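Local coordinates for DUF4785 domain-containing protein (Legionella pneumophila subsp. pneumophila, PDB 4KH9), which is of unknown function but binds calcium and is built from three domains, two of them related to the E-set beta-sandwich superfamily, at residues M271-L276 and L344-L349; L281-T286 and V367-L372. All coordinates share one frame; numbering follows the deposited sequence.

Contact 1. Residues M271-L276 and L344-L349; sequences MNVKKL and LYLGYL
Val-273 and Leu-349 reach toward each other tip to tip across the interior of a beta sandwich, a worked example of two strands of facing sheets meeting through apolar side chains. The close approach is between Val-273 CG1 and Leu-349 CD1, 3.8 Å apart. In Val-273 the branch CG1 stands between the backbone N and the carbonyl carbon (chi1 54°), and this rotation turns it to the leucine. The other branch, CG2, serves a second leucine less closely: it lies 4.3 Å from CD1 of Leu-346. One valine is thus shared by two leucines of strand 345-353. Leu-346 and Leu-349 also pack on Phe-331 of strand 325-333, in the same sheet as the valine.

The outer face of strand 268-278 contrasts with this. There Asn-272 and Lys-274 point away from the opposing strand; Asn-272 OD1 bonds to Thr-3 OG1, while Lys-274 is exposed. Lys-275, toward one end, forms a salt bridge to Asp-341. No hydrogen bond joins 271-276 to 344-349, and the nearest CA atoms, those of Val-273 and Leu-349, are 9.2 Å apart. The chemistry therefore implies a junction held by dispersion and the exclusion of water, with no directional bond between the two segments.

Contact 2. Residues L281-T286 and V367-L372; sequences LTFVVT and VKLSQL
Residues 281-286, on strand 281-289, face a chain end that turns from strand 367-368 into a short 3-10 segment, 369-371, with the backbones nearest at the CA atoms of Phe-283 and Leu-372, 8.6 Å apart. Phe-283 stands at the middle of the contact and meets Leu-369 of the 3-10 segment and Leu-372 just after it. Its CZ comes within 3.6 Å of Leu-369 CD2, and its CE2 lies 3.8 Å from Leu-372 CD1. Both leucines cross the phenylalanine side chain at about a right angle, and their methyl groups approach the ring obliquely. The aromatic CG lies anti to its own carbonyl carbon (chi1 -57°), a setting that carries the ring out from the strand to the turn.

Leu-369 has a second partner. While CD2 rests on the ring, Leu-369 CD1 meets Leu-281 tip to tip, 4.0 Å from Leu-281 CD2 and equally far from Leu-281 CD1. The two branches of one leucine are in this way divided between alternate residues of the same strand.

The turn is also tied to itself. Gln-371 N donates to Lys-368 O, and the side chain of Gln-371 folds back so that OE1 accepts from Lys-368 N at 3.2 Å. That bond is moderately bent, with an N-H...O angle of 150° and the donor tilted 31° from the amide carbonyl plane. Backbone and side chain together thus link the two ends of the Lys-368 to Gln-371 turn.

Around the pair, Leu-344 touches both Leu-281 and Leu-369, and the ring of Phe-331 meets that of Phe-283. Strand 281-289 lies between strands 268-278 and 325-333, whereas the 3-10 turn follows strand 358-368, an outermost strand of the facing five-stranded sheet, so the contact closes an edge of the C-terminal domain's beta sandwich between its four- and five-stranded sheets.

In the fold
Contacts 1 and 2 bridge the same two sheets of the C-terminal domain, and their centres are only 3 Å apart. Each takes one strand from the hairpin of strands 268-278 and 281-289 and its partner from the neighbouring strands 345-353 and 358-368, or the turn that follows. Within the sheets, probable backbone hydrogen bonds connect them: Leu-276 N to Thr-282 O (2.7 Å) on one side, Leu-346 N to Val-367 O (2.8 Å) on the other. Leu-372 also touches Val-273 and Leu-346, so the two apolar clusters are continuous. Both lie away from the calcium-binding residues Asp-27, Asp-196 and Asp-198.

Contact 1. Residues M271-L276 and L344-L349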
# COMPACT_ATOMS: atom_id res chain seq x y z
N MSE A 271 -1.95 12.95 26.42
CA MSE A 271 -1.58 12.38 27.73
C MSE A 271 -2.74 12.28 28.73
O MSE A 271 -2.94 11.23 29.32
CB MSE A 271 -0.45 13.22 28.36
CG MSE A 271 0.83 13.22 27.53
SE MSE A 271 2.11 14.52 28.19
CE MSE A 271 2.50 13.69 29.99
N ASN A 272 -3.47 13.37 28.96
CA ASN A 272 -4.55 13.42 29.94
C ASN A 272 -5.75 14.13 29.37
O ASN A 272 -5.57 15.15 28.71
CB ASN A 272 -4.10 14.15 31.23
CG ASN A 272 -2.93 13.54 31.96
OD1 ASN A 272 -3.09 12.72 32.88
ND2 ASN A 272 -1.72 14.00 31.63
N VAL A 273 -6.97 13.65 29.65
CA VAL A 273 -8.19 14.31 29.17
C VAL A 273 -9.11 14.52 30.38
O VAL A 273 -9.24 13.64 31.24
CB VAL A 273 -8.88 13.59 27.97
CG1 VAL A 273 -9.17 12.12 28.26
CG2 VAL A 273 -10.13 14.32 27.50
N LYS A 274 -9.66 15.72 30.49
CA LYS A 274 -10.57 16.08 31.58
C LYS A 274 -11.70 16.93 31.01
O LYS A 274 -11.53 17.61 29.99
CB LYS A 274 -9.79 16.83 32.70
CG LYS A 274 -10.57 17.12 33.97
CD LYS A 274 -9.89 18.19 34.84
CE LYS A 274 -10.67 18.51 36.11
NZ LYS A 274 -10.63 17.40 37.10
N LYS A 275 -12.86 16.87 31.66
CA LYS A 275 -14.03 17.68 31.33
C LYS A 275 -13.85 18.99 32.08
O LYS A 275 -13.61 18.98 33.29
CB LYS A 275 -15.33 16.94 31.68
CG LYS A 275 -16.61 17.67 31.34
CD LYS A 275 -17.82 16.85 31.81
CE LYS A 275 -18.96 17.74 32.25
NZ LYS A 275 -20.11 16.96 32.79
N LEU A 276 -13.83 20.11 31.33
CA LEU A 276 -13.61 21.46 31.86
C LEU A 276 -14.93 22.09 32.29
O LEU A 276 -14.99 22.70 33.36
CB LEU A 276 -12.91 22.33 30.78
CG LEU A 276 -12.25 23.65 31.20
CD1 LEU A 276 -10.99 23.42 32.03
CD2 LEU A 276 -11.87 24.47 29.98
N LEU A 344 -23.67 10.06 28.33
CA LEU A 344 -22.73 10.55 27.30
C LEU A 344 -21.32 9.99 27.48
O LEU A 344 -20.89 9.77 28.62
CB LEU A 344 -22.64 12.09 27.31
CG LEU A 344 -23.87 12.90 26.92
CD1 LEU A 344 -23.70 14.35 27.33
CD2 LEU A 344 -24.18 12.80 25.43
N TYR A 345 -20.59 9.80 26.37
CA TYR A 345 -19.19 9.36 26.42
C TYR A 345 -18.41 9.81 25.15
O TYR A 345 -19.02 10.16 24.13
CB TYR A 345 -19.07 7.84 26.64
CG TYR A 345 -19.41 6.95 25.47
CD1 TYR A 345 -18.45 6.59 24.53
CD2 TYR A 345 -20.67 6.34 25.39
CE1 TYR A 345 -18.76 5.74 23.47
CE2 TYR A 345 -20.98 5.47 24.34
CZ TYR A 345 -20.01 5.16 23.39
OH TYR A 345 -20.30 4.31 22.35
N LEU A 346 -17.07 9.82 25.25
CA LEU A 346 -16.17 10.16 24.15
C LEU A 346 -15.81 8.88 23.44
O LEU A 346 -15.19 8.00 24.05
CB LEU A 346 -14.90 10.91 24.63
CG LEU A 346 -15.09 12.30 25.21
CD1 LEU A 346 -13.78 12.83 25.78
CD2 LEU A 346 -15.64 13.25 24.19
N GLY A 347 -16.23 8.75 22.17
CA GLY A 347 -15.98 7.57 21.34
C GLY A 347 -14.51 7.36 20.99
O GLY A 347 -14.01 6.23 20.99
N TYR A 348 -13.81 8.46 20.68
CA TYR A 348 -12.40 8.38 20.37
C TYR A 348 -11.73 9.71 20.61
O TYR A 348 -12.39 10.74 20.76
CB TYR A 348 -12.14 7.91 18.91
CG TYR A 348 -12.70 8.80 17.82
CD1 TYR A 348 -12.11 10.02 17.52
CD2 TYR A 348 -13.75 8.36 17.00
CE1 TYR A 348 -12.58 10.81 16.47
CE2 TYR A 348 -14.20 9.13 15.93
CZ TYR A 348 -13.62 10.35 15.67
OH TYR A 348 -14.08 11.13 14.64
N LEU A 349 -10.39 9.67 20.65
CA LEU A 349 -9.48 10.79 20.73
C LEU A 349 -8.38 10.56 19.70
O LEU A 349 -7.55 9.66 19.88
CB LEU A 349 -8.91 10.97 22.14
CG LEU A 349 -9.91 11.36 23.22
CD1 LEU A 349 -9.25 11.31 24.56
CD2 LEU A 349 -10.50 12.74 22.96

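Contact 2. Residues L281-T286 and V367-L372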
# COMPACT_ATOMS: atom_id res chain seq x y z
N LEU A 281 -20.38 21.81 26.91
CA LEU A 281 -19.57 20.61 27.13
C LEU A 281 -18.19 20.81 26.55
O LEU A 281 -18.00 20.70 25.34
CB LEU A 281 -20.25 19.38 26.52
CG LEU A 281 -19.88 18.00 27.06
CD1 LEU A 281 -19.67 17.99 28.59
CD2 LEU A 281 -20.93 16.99 26.67
N THR A 282 -17.22 21.16 27.41
CA THR A 282 -15.86 21.48 26.99
C THR A 282 -14.87 20.57 27.69
O THR A 282 -14.97 20.32 28.90
CB THR A 282 -15.57 22.97 27.25
OG1 THR A 282 -16.57 23.75 26.61
CG2 THR A 282 -14.24 23.41 26.72
N PHE A 283 -13.91 20.07 26.90
CA PHE A 283 -12.86 19.17 27.37
C PHE A 283 -11.52 19.77 27.09
O PHE A 283 -11.39 20.56 26.17
CB PHE A 283 -12.97 17.78 26.71
CG PHE A 283 -14.30 17.10 26.92
CD1 PHE A 283 -15.37 17.35 26.06
CD2 PHE A 283 -14.50 16.24 27.99
CE1 PHE A 283 -16.62 16.78 26.29
CE2 PHE A 283 -15.75 15.65 28.21
CZ PHE A 283 -16.80 15.93 27.35
N VAL A 284 -10.52 19.39 27.90
CA VAL A 284 -9.14 19.83 27.75
C VAL A 284 -8.23 18.59 27.71
O VAL A 284 -8.39 17.69 28.53
CB VAL A 284 -8.66 20.88 28.79
CG1 VAL A 284 -9.23 22.27 28.50
CG2 VAL A 284 -8.94 20.46 30.23
N VAL A 285 -7.31 18.55 26.76
CA VAL A 285 -6.39 17.42 26.61
C VAL A 285 -4.97 17.95 26.62
O VAL A 285 -4.67 18.90 25.89
CB VAL A 285 -6.64 16.57 25.32
CG1 VAL A 285 -5.92 15.22 25.38
CG2 VAL A 285 -8.11 16.35 25.07
N THR A 286 -4.07 17.30 27.38
CA THR A 286 -2.65 17.64 27.39
C THR A 286 -2.00 16.93 26.17
O THR A 286 -2.35 15.78 25.86
CB THR A 286 -2.00 17.28 28.74
OG1 THR A 286 -2.54 18.12 29.76
CG2 THR A 286 -0.49 17.41 28.73
N VAL A 367 -14.78 6.47 26.50
CA VAL A 367 -14.41 7.13 27.76
C VAL A 367 -15.66 7.80 28.27
O VAL A 367 -16.12 8.77 27.68
CB VAL A 367 -13.20 8.11 27.72
CG1 VAL A 367 -12.84 8.60 29.12
CG2 VAL A 367 -11.97 7.48 27.08
N LYS A 368 -16.24 7.25 29.35
CA LYS A 368 -17.43 7.79 30.01
C LYS A 368 -17.08 9.14 30.59
O LYS A 368 -15.95 9.30 31.07
CB LYS A 368 -17.94 6.81 31.08
CG LYS A 368 -18.45 5.47 30.54
CD LYS A 368 -18.57 4.37 31.61
CE LYS A 368 -19.72 4.56 32.58
NZ LYS A 368 -19.81 3.42 33.53
N LEU A 369 -18.00 10.13 30.55
CA LEU A 369 -17.71 11.46 31.09
C LEU A 369 -17.46 11.41 32.60
O LEU A 369 -16.75 12.26 33.13
CB LEU A 369 -18.81 12.50 30.79
CG LEU A 369 -19.28 12.73 29.34
CD1 LEU A 369 -20.05 14.03 29.24
CD2 LEU A 369 -18.12 12.75 28.34
N SER A 370 -18.02 10.37 33.28
CA SER A 370 -17.89 10.09 34.72
C SER A 370 -16.44 9.72 35.09
O SER A 370 -16.10 9.65 36.28
CB SER A 370 -18.84 8.97 35.12
OG SER A 370 -18.55 7.77 34.42
N GLN A 371 -15.59 9.46 34.08
CA GLN A 371 -14.17 9.16 34.22
C GLN A 371 -13.32 10.45 34.04
O GLN A 371 -12.15 10.48 34.44
CB GLN A 371 -13.73 8.09 33.20
CG GLN A 371 -14.41 6.73 33.35
CD GLN A 371 -13.89 5.72 32.36
OE1 GLN A 371 -14.54 5.40 31.36
NE2 GLN A 371 -12.70 5.19 32.62
N LEU A 372 -13.94 11.50 33.45
CA LEU A 372 -13.33 12.80 33.11
C LEU A 372 -13.72 13.90 34.10
O LEU A 372 -13.21 15.03 34.01
CB LEU A 372 -13.78 13.19 31.68
CG LEU A 372 -13.56 12.12 30.60
CD1 LEU A 372 -14.48 12.30 29.42
CD2 LEU A 372 -12.12 12.06 30.17